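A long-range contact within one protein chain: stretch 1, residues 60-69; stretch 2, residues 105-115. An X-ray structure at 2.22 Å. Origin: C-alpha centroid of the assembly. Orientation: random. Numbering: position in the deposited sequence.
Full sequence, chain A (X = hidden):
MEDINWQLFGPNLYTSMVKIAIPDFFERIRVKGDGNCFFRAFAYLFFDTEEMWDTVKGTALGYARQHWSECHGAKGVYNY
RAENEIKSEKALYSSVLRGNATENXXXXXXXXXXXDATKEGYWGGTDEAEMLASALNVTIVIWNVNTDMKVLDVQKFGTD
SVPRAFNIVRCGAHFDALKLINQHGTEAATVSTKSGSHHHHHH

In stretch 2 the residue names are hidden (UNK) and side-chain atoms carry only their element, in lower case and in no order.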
# COMPACT_ATOMS: atom_id res chain seq x y z
N ALA A 60 -10.67 -2.51 16.81
CA ALA A 60 -9.71 -1.79 15.99
C ALA A 60 -9.62 -0.34 16.42
O ALA A 60 -8.52 0.17 16.66
CB ALA A 60 -10.09 -1.89 14.51
N LEU A 61 -10.76 0.31 16.60
CA LEU A 61 -10.74 1.74 16.95
C LEU A 61 -10.25 1.96 18.39
O LEU A 61 -9.56 2.96 18.67
CB LEU A 61 -12.11 2.35 16.76
CG LEU A 61 -12.53 2.83 15.36
CD1 LEU A 61 -12.14 1.86 14.29
CD2 LEU A 61 -14.05 3.04 15.33
N GLY A 62 -10.61 1.07 19.32
CA GLY A 62 -10.11 1.25 20.68
C GLY A 62 -8.60 1.09 20.73
O GLY A 62 -7.90 1.83 21.41
N TYR A 63 -8.08 0.11 19.97
CA TYR A 63 -6.65 -0.04 19.81
C TYR A 63 -6.02 1.25 19.27
O TYR A 63 -4.94 1.67 19.75
CB TYR A 63 -6.33 -1.24 18.89
CG TYR A 63 -4.85 -1.38 18.64
CD1 TYR A 63 -4.26 -0.79 17.50
CD2 TYR A 63 -4.03 -2.01 19.56
CE1 TYR A 63 -2.88 -0.85 17.28
CE2 TYR A 63 -2.65 -2.08 19.36
CZ TYR A 63 -2.09 -1.50 18.20
OH TYR A 63 -0.71 -1.56 17.99
N ALA A 64 -6.63 1.85 18.25
CA ALA A 64 -6.05 3.07 17.69
C ALA A 64 -6.00 4.22 18.71
O ALA A 64 -5.02 4.97 18.76
CB ALA A 64 -6.82 3.50 16.46
N ARG A 65 -7.04 4.37 19.55
CA ARG A 65 -7.05 5.42 20.58
C ARG A 65 -5.86 5.27 21.52
O ARG A 65 -5.27 6.26 21.97
CB ARG A 65 -8.34 5.38 21.40
CG ARG A 65 -9.60 5.81 20.66
CD ARG A 65 -10.85 6.00 21.58
NE ARG A 65 -12.06 6.10 20.75
CZ ARG A 65 -12.80 5.05 20.37
NH1 ARG A 65 -12.50 3.82 20.80
NH2 ARG A 65 -13.88 5.23 19.59
N GLN A 66 -5.50 4.05 21.83
CA GLN A 66 -4.47 3.78 22.81
C GLN A 66 -3.07 3.65 22.19
O GLN A 66 -2.08 3.86 22.89
CB GLN A 66 -4.88 2.50 23.54
CG GLN A 66 -4.25 2.25 24.83
CD GLN A 66 -4.30 3.47 25.72
OE1 GLN A 66 -3.36 3.68 26.49
NE2 GLN A 66 -5.40 4.25 25.68
N HIS A 67 -2.97 3.32 20.90
CA HIS A 67 -1.70 2.99 20.26
C HIS A 67 -1.55 3.72 18.95
O HIS A 67 -1.07 3.17 17.96
CB HIS A 67 -1.57 1.49 20.03
CG HIS A 67 -1.72 0.70 21.28
ND1 HIS A 67 -0.64 0.25 22.01
CD2 HIS A 67 -2.82 0.28 21.94
CE1 HIS A 67 -1.07 -0.43 23.07
NE2 HIS A 67 -2.39 -0.41 23.06
N TRP A 68 -1.95 4.99 18.94
CA TRP A 68 -2.03 5.72 17.69
C TRP A 68 -0.69 5.67 16.96
O TRP A 68 -0.66 5.49 15.74
CB TRP A 68 -2.47 7.17 17.96
CG TRP A 68 -2.60 8.00 16.69
CD1 TRP A 68 -2.03 9.23 16.46
CD2 TRP A 68 -3.34 7.66 15.50
NE1 TRP A 68 -2.37 9.68 15.20
CE2 TRP A 68 -3.17 8.73 14.60
CE3 TRP A 68 -4.13 6.56 15.12
CZ2 TRP A 68 -3.78 8.75 13.32
CZ3 TRP A 68 -4.73 6.55 13.83
CH2 TRP A 68 -4.54 7.64 12.95
N SER A 69 0.41 5.69 17.69
CA SER A 69 1.69 5.78 17.00
C SER A 69 2.10 4.46 16.36
O SER A 69 3.07 4.46 15.59
CB SER A 69 2.78 6.28 17.96
OG SER A 69 3.11 5.28 18.89
N UNK A 105 -0.00 17.69 16.76
CA UNK A 105 -0.34 17.18 15.44
C UNK A 105 -0.92 15.77 15.55
O UNK A 105 -2.01 15.50 15.04
c UNK A 105 0.67 16.29 13.32
c UNK A 105 1.15 18.62 14.07
c UNK A 105 0.90 17.20 14.53
N UNK A 106 -0.19 14.87 16.21
CA UNK A 106 -0.63 13.49 16.24
C UNK A 106 -1.92 13.32 17.04
O UNK A 106 -2.74 12.49 16.69
o UNK A 106 0.75 12.92 18.14
c UNK A 106 1.74 12.78 15.96
c UNK A 106 0.48 12.59 16.77
N UNK A 107 -2.15 14.14 18.07
CA UNK A 107 -3.44 14.09 18.74
C UNK A 107 -4.57 14.51 17.80
O UNK A 107 -5.63 13.88 17.76
c UNK A 107 -3.42 15.00 19.96
n UNK A 107 -0.78 15.82 23.39
c UNK A 107 -2.07 16.06 23.13
n UNK A 107 -2.81 15.13 22.54
c UNK A 107 -4.23 15.31 22.21
n UNK A 107 -2.62 17.23 23.44
c UNK A 107 -4.54 14.69 20.90
N UNK A 108 -4.36 15.59 17.04
CA UNK A 108 -5.33 15.96 16.02
C UNK A 108 -5.51 14.85 14.98
O UNK A 108 -6.62 14.63 14.49
n UNK A 108 -5.81 20.99 15.05
c UNK A 108 -6.00 17.82 14.49
n UNK A 108 -7.64 19.56 14.84
c UNK A 108 -7.08 20.76 14.66
c UNK A 108 -6.97 18.41 15.44
n UNK A 108 -7.79 21.74 14.09
c UNK A 108 -4.91 17.26 15.34
N UNK A 109 -4.41 14.18 14.59
CA UNK A 109 -4.51 13.15 13.55
C UNK A 109 -5.41 12.02 13.98
O UNK A 109 -6.27 11.56 13.22
N UNK A 110 -5.24 11.56 15.22
CA UNK A 110 -6.10 10.51 15.73
C UNK A 110 -7.56 10.95 15.76
O UNK A 110 -8.44 10.18 15.36
c UNK A 110 -6.64 9.24 17.86
c UNK A 110 -6.19 9.11 19.36
c UNK A 110 -6.74 7.88 17.18
c UNK A 110 -5.63 10.08 17.11
N UNK A 111 -7.83 12.18 16.21
CA UNK A 111 -9.21 12.67 16.22
C UNK A 111 -9.82 12.73 14.81
O UNK A 111 -11.00 12.42 14.63
c UNK A 111 -9.31 14.03 16.91
o UNK A 111 -8.33 15.02 18.87
o UNK A 111 -9.08 12.96 19.11
c UNK A 111 -8.89 13.99 18.40
N UNK A 112 -9.03 13.14 13.80
CA UNK A 112 -9.54 13.10 12.43
C UNK A 112 -9.86 11.66 12.01
O UNK A 112 -10.90 11.40 11.41
c UNK A 112 -7.15 15.73 10.80
c UNK A 112 -9.54 16.08 11.39
c UNK A 112 -8.31 15.26 11.66
c UNK A 112 -8.55 13.74 11.47
N UNK A 113 -8.96 10.72 12.32
CA UNK A 113 -9.21 9.32 11.98
C UNK A 113 -10.52 8.85 12.61
O UNK A 113 -11.37 8.28 11.92
c UNK A 113 -8.39 6.94 12.37
c UNK A 113 -9.09 4.26 12.24
o UNK A 113 -9.45 2.94 12.16
c UNK A 113 -9.02 4.87 13.46
c UNK A 113 -8.66 6.22 13.52
c UNK A 113 -8.05 8.42 12.43
c UNK A 113 -8.49 6.28 11.15
c UNK A 113 -8.86 4.95 11.08
N UNK A 114 -10.68 9.07 13.92
CA UNK A 114 -11.89 8.63 14.60
C UNK A 114 -13.14 9.28 14.02
O UNK A 114 -14.20 8.64 13.94
c UNK A 114 -10.51 8.54 18.18
c UNK A 114 -11.79 8.94 16.10
c UNK A 114 -10.67 8.15 16.76
c UNK A 114 -11.04 6.66 16.59
N UNK A 115 -13.06 10.56 13.62
CA UNK A 115 -14.24 11.20 13.01
C UNK A 115 -14.71 10.46 11.76
O UNK A 115 -15.92 10.30 11.55
c UNK A 115 -14.07 13.60 13.89
o UNK A 115 -13.91 15.52 12.44
c UNK A 115 -13.95 12.67 12.67
c UNK A 115 -13.71 15.06 13.59
o UNK A 115 -13.23 15.74 14.53

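Position 105, the first of the stretch and already inside a helix, has three side-chain carbons, one bearing the other two. This beta-branched, all-carbon group makes no contact with stretch 1; it is Val105. At position 106 the first side-chain carbon carries one oxygen and one carbon, and that first carbon, CB, lies 4.2 Å from Trp68 CD1. The residue is Thr106. Its backbone O sits 3.2 Å from Trp68 NE1, but the angle is too poor for a hydrogen bond, and NE1 is satisfied elsewhere in the structure.

Positions 107 and 108 each carry three carbons, a nitrogen, and a carbon with two further nitrogens, the guanidinium pattern. Both CA-to-CB bonds point away from stretch 1 and neither side chain touches it: Arg107 and Arg108. Position 109 has no side-chain atoms, and its backbone C lies 3.7 Å from Trp68 CZ2. It is Gly109; a CB here would point toward stretch 1 and fall 3.6 Å from Trp68 NE1, so its absence leaves room beside the indole.

Position 110 has four carbons, forked at the second. Its CB stands 3.5 Å above the centroid of the Trp68 five-membered ring, almost on the ring normal, a CH-pi contact. This is Leu110, whose CD1 reaches Trp68 CE3 at 3.6 Å and whose CD2 approaches Arg65 CA at 4.0 Å.

Position 111, two carbons with two oxygens on the second, makes no contact and is Asp111. Position 112 has four carbons forked at the second, but they do not touch stretch 1; it is Leu112.

At position 113 one carbon leads to a six-carbon ring bearing an oxygen. Its CB packs 3.6 Å from Trp68 CH2. This is Tyr113, with CE2 4.0 Å from Ala64 CB and OH 3.6 Å from Leu61 CD1. Its ring is slid aside from the Trp68 six-membered ring, with centroids 5.6 Å apart.

Position 114 again has four carbons forked at the second, the end turning nearer stretch 1. As Leu114, it places CD1 3.8 Å from Arg65 CG and CD2 over one face of the Arg65 guanidinium. Position 115, three carbons with two oxygens on the third, is out of reach: Glu115.

The two helices run nearly antiparallel, at 169°, with no hydrogen bond between the stretches. Packing joins them: Trp68 fits against the Thr106, Gly109, Leu110 and Tyr113 surface, while Leu61, Ala64 and Arg65 extend the contact along Leu110, Tyr113 and Leu114.

Stretch 2 105-115: VTRRGLDLYLE
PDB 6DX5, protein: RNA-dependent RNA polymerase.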